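Local coordinates for protein fructose-bisphosphate aldolase (Slackia heliotrinireducens, PDB 4MOZ) that belongs to the DeoC/LacD family of aldolases and folds as an eight-stranded parallel beta/alpha (TIM) barrel, at residues Tyr94-Lys106 / Gly135-Leu147. Numbering follows the deposited sequence.
Sequences YPNVNYLVKMNSK and GVNVVGLGYTLYL
Two neighbouring staves of the TIM barrel meet where Tyr99 sits beside Val138 in the parallel pairing of strands 99-102 and 138-145, the third and fourth of the closed sheet and the two strands of a beta-alpha-beta unit through helix 125-132. Tyr99 N bonds to Asn137 O. A beta bulge then interrupts the register: Tyr99 O takes the N-H of Val139, Val101 N turns to Gly140 O and Val101 O to Gly142 N. Leu100 and Lys102 lie on the face toward the barrel interior, where their opposite numbers are Gly140 and Gly142; Leu100 CD1 can therefore settle on the backbone, 3.5 Å from Gly140 C. Outside the sheet, Val101 CG2 packs on Val138 CG1, and just past the strand selenomethionine Met103 brings SE 4.0 Å from Leu141 CD2, with Leu162 of helix 152-168 also against it.

At the start of the strands Asn137, its CG trans to the backbone N (chi1 -175°), swings its amide across to segment 94-106. Asn137 ND2 gives one hydrogen to Asn98 OD1 (2.8 Å) and the other to Val97 O, which it meets from above the carbonyl plane. A water joins Asn137 N to Pro95 O beside them.

Past the other end, the Asn104 amide pairs with the backbone of Thr144 much as a neighbouring peptide would. Asn104 OD1 accepts from Thr144 N (2.8 Å) on a lone pair while Asn104 ND2 donates to Thr144 O (2.8 Å) and also bonds to Ser119 O, so the rotation of the amide is fixed. The Lys102 chain, bent at chi2 (57°) and chi4, brings NZ to Thr144 OG1 (2.7 Å) and to Asn104 OD1 and O, and makes a cation-pi contact with Trp176. The fixed amide stacks on Tyr143, whose OH bonds to Glu158 OE1; the planes are 9° apart, with Asn104 ND2 3.2 Å above the plane of the Tyr143 ring, over its centre.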
ATOM      1  N   TYR C  94       5.228  -8.139  36.531  1.00 31.11           N
ATOM      2  CA  TYR C  94       4.164  -9.139  36.585  1.00 29.74           C
ATOM      3  C   TYR C  94       4.460 -10.310  35.642  1.00 29.14           C
ATOM      4  O   TYR C  94       3.682 -10.583  34.727  1.00 29.04           O
ATOM      5  CB  TYR C  94       2.816  -8.485  36.259  1.00 28.57           C
ATOM      6  CG  TYR C  94       2.397  -7.466  37.288  1.00 29.83           C
ATOM      7  CD1 TYR C  94       2.786  -6.129  37.178  1.00 30.23           C
ATOM      8  CD2 TYR C  94       1.626  -7.838  38.385  1.00 29.61           C
ATOM      9  CE1 TYR C  94       2.414  -5.193  38.132  1.00 29.55           C
ATOM     10  CE2 TYR C  94       1.248  -6.911  39.345  1.00 30.85           C
ATOM     11  CZ  TYR C  94       1.646  -5.594  39.213  1.00 29.92           C
ATOM     12  OH  TYR C  94       1.268  -4.680  40.159  1.00 30.75           O
ATOM     13  N   PRO C  95       5.588 -11.015  35.871  1.00 30.22           N
ATOM     14  CA  PRO C  95       6.031 -12.027  34.899  1.00 30.12           C
ATOM     15  C   PRO C  95       5.197 -13.308  34.861  1.00 29.64           C
ATOM     16  O   PRO C  95       5.187 -13.992  33.840  1.00 33.47           O
ATOM     17  CB  PRO C  95       7.470 -12.338  35.332  1.00 29.15           C
ATOM     18  CG  PRO C  95       7.542 -11.966  36.778  1.00 28.90           C
ATOM     19  CD  PRO C  95       6.458 -10.961  37.064  1.00 29.47           C
ATOM     20  N   ASN C  96       4.501 -13.626  35.950  1.00 29.97           N
ATOM     21  CA  ASN C  96       3.773 -14.897  36.057  1.00 33.39           C
ATOM     22  C   ASN C  96       2.329 -14.783  35.600  1.00 33.22           C
ATOM     23  O   ASN C  96       1.399 -15.117  36.336  1.00 38.11           O
ATOM     24  CB  ASN C  96       3.834 -15.441  37.486  1.00 34.39           C
ATOM     25  CG  ASN C  96       5.240 -15.460  38.040  1.00 37.89           C
ATOM     26  OD1 ASN C  96       5.479 -15.008  39.159  1.00 46.44           O
ATOM     27  ND2 ASN C  96       6.185 -15.968  37.253  1.00 37.75           N
ATOM     28  N   VAL C  97       2.153 -14.287  34.383  1.00 31.28           N
ATOM     29  CA  VAL C  97       0.847 -14.174  33.758  1.00 28.35           C
ATOM     30  C   VAL C  97       1.032 -14.686  32.332  1.00 27.86           C
ATOM     31  O   VAL C  97       2.079 -14.458  31.716  1.00 24.75           O
ATOM     32  CB  VAL C  97       0.352 -12.704  33.731  1.00 27.97           C
ATOM     33  CG1 VAL C  97      -0.993 -12.586  33.028  1.00 24.57           C
ATOM     34  CG2 VAL C  97       0.252 -12.130  35.137  1.00 27.18           C
ATOM     35  N   ASN C  98       0.035 -15.406  31.828  1.00 26.90           N
ATOM     36  CA  ASN C  98       0.026 -15.802  30.428  1.00 28.32           C
ATOM     37  C   ASN C  98      -0.545 -14.650  29.613  1.00 28.29           C
ATOM     38  O   ASN C  98      -1.745 -14.368  29.683  1.00 30.96           O
ATOM     39  CB  ASN C  98      -0.802 -17.075  30.215  1.00 28.87           C
ATOM     40  CG  ASN C  98      -0.312 -18.249  31.046  1.00 28.68           C
ATOM     41  OD1 ASN C  98       0.886 -18.516  31.127  1.00 30.98           O
ATOM     42  ND2 ASN C  98      -1.244 -18.968  31.654  1.00 23.90           N
ATOM     43  N   TYR C  99       0.321 -13.978  28.857  1.00 28.17           N
ATOM     44  CA  TYR C  99      -0.084 -12.810  28.071  1.00 26.89           C
ATOM     45  C   TYR C  99      -0.527 -13.164  26.659  1.00 25.44           C
ATOM     46  O   TYR C  99       0.136 -13.933  25.955  1.00 23.95           O
ATOM     47  CB  TYR C  99       1.029 -11.755  28.029  1.00 25.41           C
ATOM     48  CG  TYR C  99       1.293 -11.106  29.371  1.00 25.44           C
ATOM     49  CD1 TYR C  99       0.414 -10.146  29.889  1.00 23.12           C
ATOM     50  CD2 TYR C  99       2.419 -11.448  30.123  1.00 24.52           C
ATOM     51  CE1 TYR C  99       0.652  -9.555  31.118  1.00 24.93           C
ATOM     52  CE2 TYR C  99       2.668 -10.861  31.355  1.00 23.73           C
ATOM     53  CZ  TYR C  99       1.783  -9.915  31.849  1.00 26.14           C
ATOM     54  OH  TYR C  99       2.025  -9.327  33.072  1.00 26.28           O
ATOM     55  N   LEU C 100      -1.667 -12.599  26.269  1.00 23.26           N
ATOM     56  CA  LEU C 100      -2.142 -12.652  24.899  1.00 24.22           C
ATOM     57  C   LEU C 100      -2.089 -11.230  24.348  1.00 24.67           C
ATOM     58  O   LEU C 100      -2.797 -10.338  24.837  1.00 24.37           O
ATOM     59  CB  LEU C 100      -3.572 -13.181  24.849  1.00 23.06           C
ATOM     60  CG  LEU C 100      -4.123 -13.539  23.465  1.00 23.57           C
ATOM     61  CD1 LEU C 100      -4.002 -15.033  23.221  1.00 22.34           C
ATOM     62  CD2 LEU C 100      -5.577 -13.118  23.352  1.00 24.33           C
ATOM     63  N   VAL C 101      -1.243 -11.015  23.342  1.00 23.31           N
ATOM     64  CA  VAL C 101      -1.067  -9.684  22.764  1.00 24.45           C
ATOM     65  C   VAL C 101      -2.150  -9.380  21.728  1.00 24.85           C
ATOM     66  O   VAL C 101      -2.239 -10.034  20.682  1.00 24.87           O
ATOM     67  CB  VAL C 101       0.340  -9.495  22.161  1.00 24.58           C
ATOM     68  CG1 VAL C 101       0.492  -8.091  21.585  1.00 25.11           C
ATOM     69  CG2 VAL C 101       1.406  -9.748  23.222  1.00 22.59           C
ATOM     70  N   LYS C 102      -2.979  -8.389  22.044  1.00 23.97           N
ATOM     71  CA  LYS C 102      -4.033  -7.948  21.145  1.00 25.37           C
ATOM     72  C   LYS C 102      -3.422  -7.092  20.038  1.00 24.78           C
ATOM     73  O   LYS C 102      -2.995  -5.965  20.277  1.00 25.82           O
ATOM     74  CB  LYS C 102      -5.117  -7.193  21.924  1.00 24.20           C
ATOM     75  CG  LYS C 102      -6.303  -6.721  21.093  1.00 25.55           C
ATOM     76  CD  LYS C 102      -6.981  -7.869  20.357  1.00 26.18           C
ATOM     77  CE  LYS C 102      -8.429  -7.541  20.040  1.00 27.03           C
ATOM     78  NZ  LYS C 102      -8.540  -6.417  19.069  1.00 27.97           N
HETATM   79  N   MSE C 103      -3.388  -7.650  18.829  1.00 24.03           N
HETATM   80  CA  MSE C 103      -2.639  -7.087  17.701  1.00 24.25           C
HETATM   81  C   MSE C 103      -3.257  -5.840  17.075  1.00 22.59           C
HETATM   82  O   MSE C 103      -2.536  -4.990  16.556  1.00 21.73           O
HETATM   83  CB  MSE C 103      -2.452  -8.145  16.612  1.00 24.36           C
HETATM   84  CG  MSE C 103      -1.659  -9.346  17.055  1.00 28.84           C
HETATM   85 SE   MSE C 103       0.151  -8.893  17.607  1.00 32.40          SE
HETATM   86  CE  MSE C 103       0.892  -8.379  15.872  1.00 26.49           C
ATOM     87  N   ASN C 104      -4.581  -5.746  17.086  1.00 22.50           N
ATOM     88  CA  ASN C 104      -5.246  -4.562  16.558  1.00 22.03           C
ATOM     89  C   ASN C 104      -6.119  -3.862  17.594  1.00 22.64           C
ATOM     90  O   ASN C 104      -6.503  -4.466  18.591  1.00 23.47           O
ATOM     91  CB  ASN C 104      -6.017  -4.878  15.262  1.00 22.91           C
ATOM     92  CG  ASN C 104      -7.202  -5.811  15.464  1.00 24.31           C
ATOM     93  OD1 ASN C 104      -7.310  -6.527  16.466  1.00 23.91           O
ATOM     94  ND2 ASN C 104      -8.099  -5.819  14.485  1.00 23.58           N
ATOM     95  N   SER C 105      -6.396  -2.581  17.365  1.00 21.68           N
ATOM     96  CA  SER C 105      -7.285  -1.793  18.213  1.00 23.65           C
ATOM     97  C   SER C 105      -7.768  -0.557  17.465  1.00 24.24           C
ATOM     98  O   SER C 105      -7.098  -0.080  16.554  1.00 23.96           O
ATOM     99  CB  SER C 105      -6.576  -1.358  19.501  1.00 26.70           C
ATOM    100  OG  SER C 105      -6.414  -2.447  20.397  1.00 30.65           O
ATOM    101  N   LYS C 106      -8.927  -0.043  17.868  1.00 24.87           N
ATOM    102  CA  LYS C 106      -9.453   1.226  17.367  1.00 23.86           C
ATOM    103  C   LYS C 106     -10.196   1.917  18.503  1.00 23.67           C
ATOM    104  O   LYS C 106     -10.501   1.281  19.514  1.00 23.85           O
ATOM    105  CB  LYS C 106     -10.385   0.998  16.172  1.00 23.32           C
ATOM    106  CG  LYS C 106     -11.691   0.293  16.505  1.00 24.35           C
ATOM    107  CD  LYS C 106     -12.729   0.521  15.415  1.00 27.31           C
ATOM    108  CE  LYS C 106     -14.106   0.040  15.843  1.00 27.16           C
ATOM    109  NZ  LYS C 106     -14.765   0.978  16.795  1.00 28.34           N
ATOM    110  N   GLY C 135      11.929 -12.087  27.549  1.00 31.56           N
ATOM    111  CA  GLY C 135      11.469 -12.670  28.805  1.00 31.62           C
ATOM    112  C   GLY C 135       9.988 -12.569  29.132  1.00 32.37           C
ATOM    113  O   GLY C 135       9.568 -13.013  30.197  1.00 35.17           O
ATOM    114  N   VAL C 136       9.186 -11.991  28.242  1.00 32.34           N
ATOM    115  CA  VAL C 136       7.751 -11.852  28.520  1.00 29.68           C
ATOM    116  C   VAL C 136       6.998 -13.116  28.108  1.00 28.39           C
ATOM    117  O   VAL C 136       7.182 -13.625  27.000  1.00 29.40           O
ATOM    118  CB  VAL C 136       7.140 -10.593  27.871  1.00 27.66           C
ATOM    119  CG1 VAL C 136       5.675 -10.443  28.256  1.00 26.58           C
ATOM    120  CG2 VAL C 136       7.909  -9.362  28.307  1.00 28.67           C
ATOM    121  N   ASN C 137       6.153 -13.610  29.013  1.00 26.57           N
ATOM    122  CA  ASN C 137       5.424 -14.862  28.814  1.00 27.19           C
ATOM    123  C   ASN C 137       4.234 -14.720  27.854  1.00 26.24           C
ATOM    124  O   ASN C 137       3.071 -14.845  28.253  1.00 26.61           O
ATOM    125  CB  ASN C 137       4.994 -15.450  30.169  1.00 26.18           C
ATOM    126  CG  ASN C 137       4.341 -16.813  30.039  1.00 26.20           C
ATOM    127  OD1 ASN C 137       4.768 -17.655  29.240  1.00 28.21           O
ATOM    128  ND2 ASN C 137       3.295 -17.040  30.829  1.00 23.37           N
ATOM    129  N   VAL C 138       4.541 -14.456  26.587  1.00 26.24           N
ATOM    130  CA  VAL C 138       3.517 -14.321  25.559  1.00 26.61           C
ATOM    131  C   VAL C 138       3.137 -15.713  25.081  1.00 25.43           C
ATOM    132  O   VAL C 138       3.979 -16.458  24.581  1.00 25.58           O
ATOM    133  CB  VAL C 138       4.000 -13.466  24.364  1.00 28.23           C
ATOM    134  CG1 VAL C 138       2.927 -13.389  23.277  1.00 25.42           C
ATOM    135  CG2 VAL C 138       4.396 -12.067  24.827  1.00 28.65           C
ATOM    136  N   VAL C 139       1.869 -16.061  25.251  1.00 27.10           N
ATOM    137  CA  VAL C 139       1.390 -17.383  24.858  1.00 27.49           C
ATOM    138  C   VAL C 139       0.601 -17.336  23.547  1.00 25.78           C
ATOM    139  O   VAL C 139       0.443 -18.350  22.875  1.00 25.87           O
ATOM    140  CB  VAL C 139       0.577 -18.068  25.985  1.00 26.74           C
ATOM    141  CG1 VAL C 139       1.433 -18.218  27.239  1.00 26.32           C
ATOM    142  CG2 VAL C 139      -0.698 -17.299  26.298  1.00 25.65           C
ATOM    143  N   GLY C 140       0.117 -16.154  23.183  1.00 24.93           N
ATOM    144  CA  GLY C 140      -0.668 -16.030  21.973  1.00 24.91           C
ATOM    145  C   GLY C 140      -0.969 -14.619  21.527  1.00 26.44           C
ATOM    146  O   GLY C 140      -0.500 -13.635  22.124  1.00 26.22           O
ATOM    147  N   LEU C 141      -1.767 -14.535  20.466  1.00 24.51           N
ATOM    148  CA  LEU C 141      -2.129 -13.274  19.855  1.00 24.73           C
ATOM    149  C   LEU C 141      -3.634 -13.172  19.722  1.00 24.14           C
ATOM    150  O   LEU C 141      -4.334 -14.193  19.636  1.00 23.89           O
ATOM    151  CB  LEU C 141      -1.492 -13.146  18.467  1.00 25.72           C
ATOM    152  CG  LEU C 141       0.012 -13.370  18.283  1.00 27.58           C
ATOM    153  CD1 LEU C 141       0.378 -13.118  16.831  1.00 28.93           C
ATOM    154  CD2 LEU C 141       0.854 -12.490  19.198  1.00 27.76           C
ATOM    155  N   GLY C 142      -4.121 -11.934  19.704  1.00 22.53           N
ATOM    156  CA  GLY C 142      -5.529 -11.647  19.477  1.00 22.44           C
ATOM    157  C   GLY C 142      -5.722 -10.649  18.346  1.00 23.71           C
ATOM    158  O   GLY C 142      -4.865  -9.797  18.110  1.00 22.85           O
ATOM    159  N   TYR C 143      -6.850 -10.759  17.649  1.00 22.62           N
ATOM    160  CA  TYR C 143      -7.182  -9.864  16.545  1.00 22.24           C
ATOM    161  C   TYR C 143      -8.695  -9.770  16.397  1.00 22.08           C
ATOM    162  O   TYR C 143      -9.390 -10.783  16.501  1.00 23.89           O
ATOM    163  CB  TYR C 143      -6.544 -10.363  15.239  1.00 23.07           C
ATOM    164  CG  TYR C 143      -6.642  -9.384  14.091  1.00 23.27           C
ATOM    165  CD1 TYR C 143      -7.739  -9.410  13.224  1.00 23.28           C
ATOM    166  CD2 TYR C 143      -5.644  -8.429  13.869  1.00 22.53           C
ATOM    167  CE1 TYR C 143      -7.842  -8.516  12.173  1.00 21.81           C
ATOM    168  CE2 TYR C 143      -5.741  -7.533  12.812  1.00 24.00           C
ATOM    169  CZ  TYR C 143      -6.848  -7.582  11.972  1.00 23.79           C
ATOM    170  OH  TYR C 143      -6.977  -6.698  10.925  1.00 25.17           O
ATOM    171  N   THR C 144      -9.195  -8.558  16.157  1.00 21.70           N
ATOM    172  CA  THR C 144     -10.626  -8.321  15.937  1.00 21.64           C
ATOM    173  C   THR C 144     -10.968  -8.139  14.456  1.00 22.36           C
ATOM    174  O   THR C 144     -10.284  -7.403  13.745  1.00 22.05           O
ATOM    175  CB  THR C 144     -11.104  -7.068  16.697  1.00 22.88           C
ATOM    176  OG1 THR C 144     -10.880  -7.254  18.094  1.00 23.51           O
ATOM    177  CG2 THR C 144     -12.594  -6.816  16.462  1.00 22.70           C
ATOM    178  N   LEU C 145     -12.032  -8.799  14.003  1.00 22.31           N
ATOM    179  CA  LEU C 145     -12.551  -8.602  12.644  1.00 23.40           C
ATOM    180  C   LEU C 145     -14.003  -8.165  12.699  1.00 22.85           C
ATOM    181  O   LEU C 145     -14.808  -8.789  13.392  1.00 22.10           O
ATOM    182  CB  LEU C 145     -12.472  -9.886  11.814  1.00 23.30           C
ATOM    183  CG  LEU C 145     -11.124 -10.516  11.488  1.00 24.47           C
ATOM    184  CD1 LEU C 145     -10.770 -11.581  12.518  1.00 23.79           C
ATOM    185  CD2 LEU C 145     -11.183 -11.117  10.090  1.00 24.93           C
ATOM    186  N   TYR C 146     -14.330  -7.096  11.973  1.00 22.19           N
ATOM    187  CA  TYR C 146     -15.720  -6.691  11.788  1.00 22.78           C
ATOM    188  C   TYR C 146     -16.189  -7.157  10.418  1.00 22.27           C
ATOM    189  O   TYR C 146     -16.011  -6.463   9.420  1.00 22.66           O
ATOM    190  CB  TYR C 146     -15.903  -5.171  11.954  1.00 23.58           C
ATOM    191  CG  TYR C 146     -15.241  -4.626  13.201  1.00 25.69           C
ATOM    192  CD1 TYR C 146     -15.827  -4.785  14.461  1.00 26.01           C
ATOM    193  CD2 TYR C 146     -14.016  -3.971  13.125  1.00 25.57           C
ATOM    194  CE1 TYR C 146     -15.206  -4.298  15.606  1.00 25.85           C
ATOM    195  CE2 TYR C 146     -13.390  -3.483  14.260  1.00 25.69           C
ATOM    196  CZ  TYR C 146     -13.984  -3.647  15.494  1.00 25.48           C
ATOM    197  OH  TYR C 146     -13.348  -3.159  16.614  1.00 28.62           O
ATOM    198  N   LEU C 147     -16.759  -8.355  10.370  1.00 21.49           N
ATOM    199  CA  LEU C 147     -17.336  -8.867   9.130  1.00 23.22           C
ATOM    200  C   LEU C 147     -18.499  -7.981   8.729  1.00 23.44           C
ATOM    201  O   LEU C 147     -19.196  -7.443   9.589  1.00 25.23           O
ATOM    202  CB  LEU C 147     -17.805 -10.316   9.294  1.00 23.08           C
ATOM    203  CG  LEU C 147     -16.762 -11.342   9.763  1.00 23.88           C
ATOM    204  CD1 LEU C 147     -17.396 -12.725   9.878  1.00 23.94           C
ATOM    205  CD2 LEU C 147     -15.535 -11.387   8.859  1.00 25.09           C
TER
HETATM  206  O   HOH W   1       6.086 -12.712  31.534  1.00 33.77           O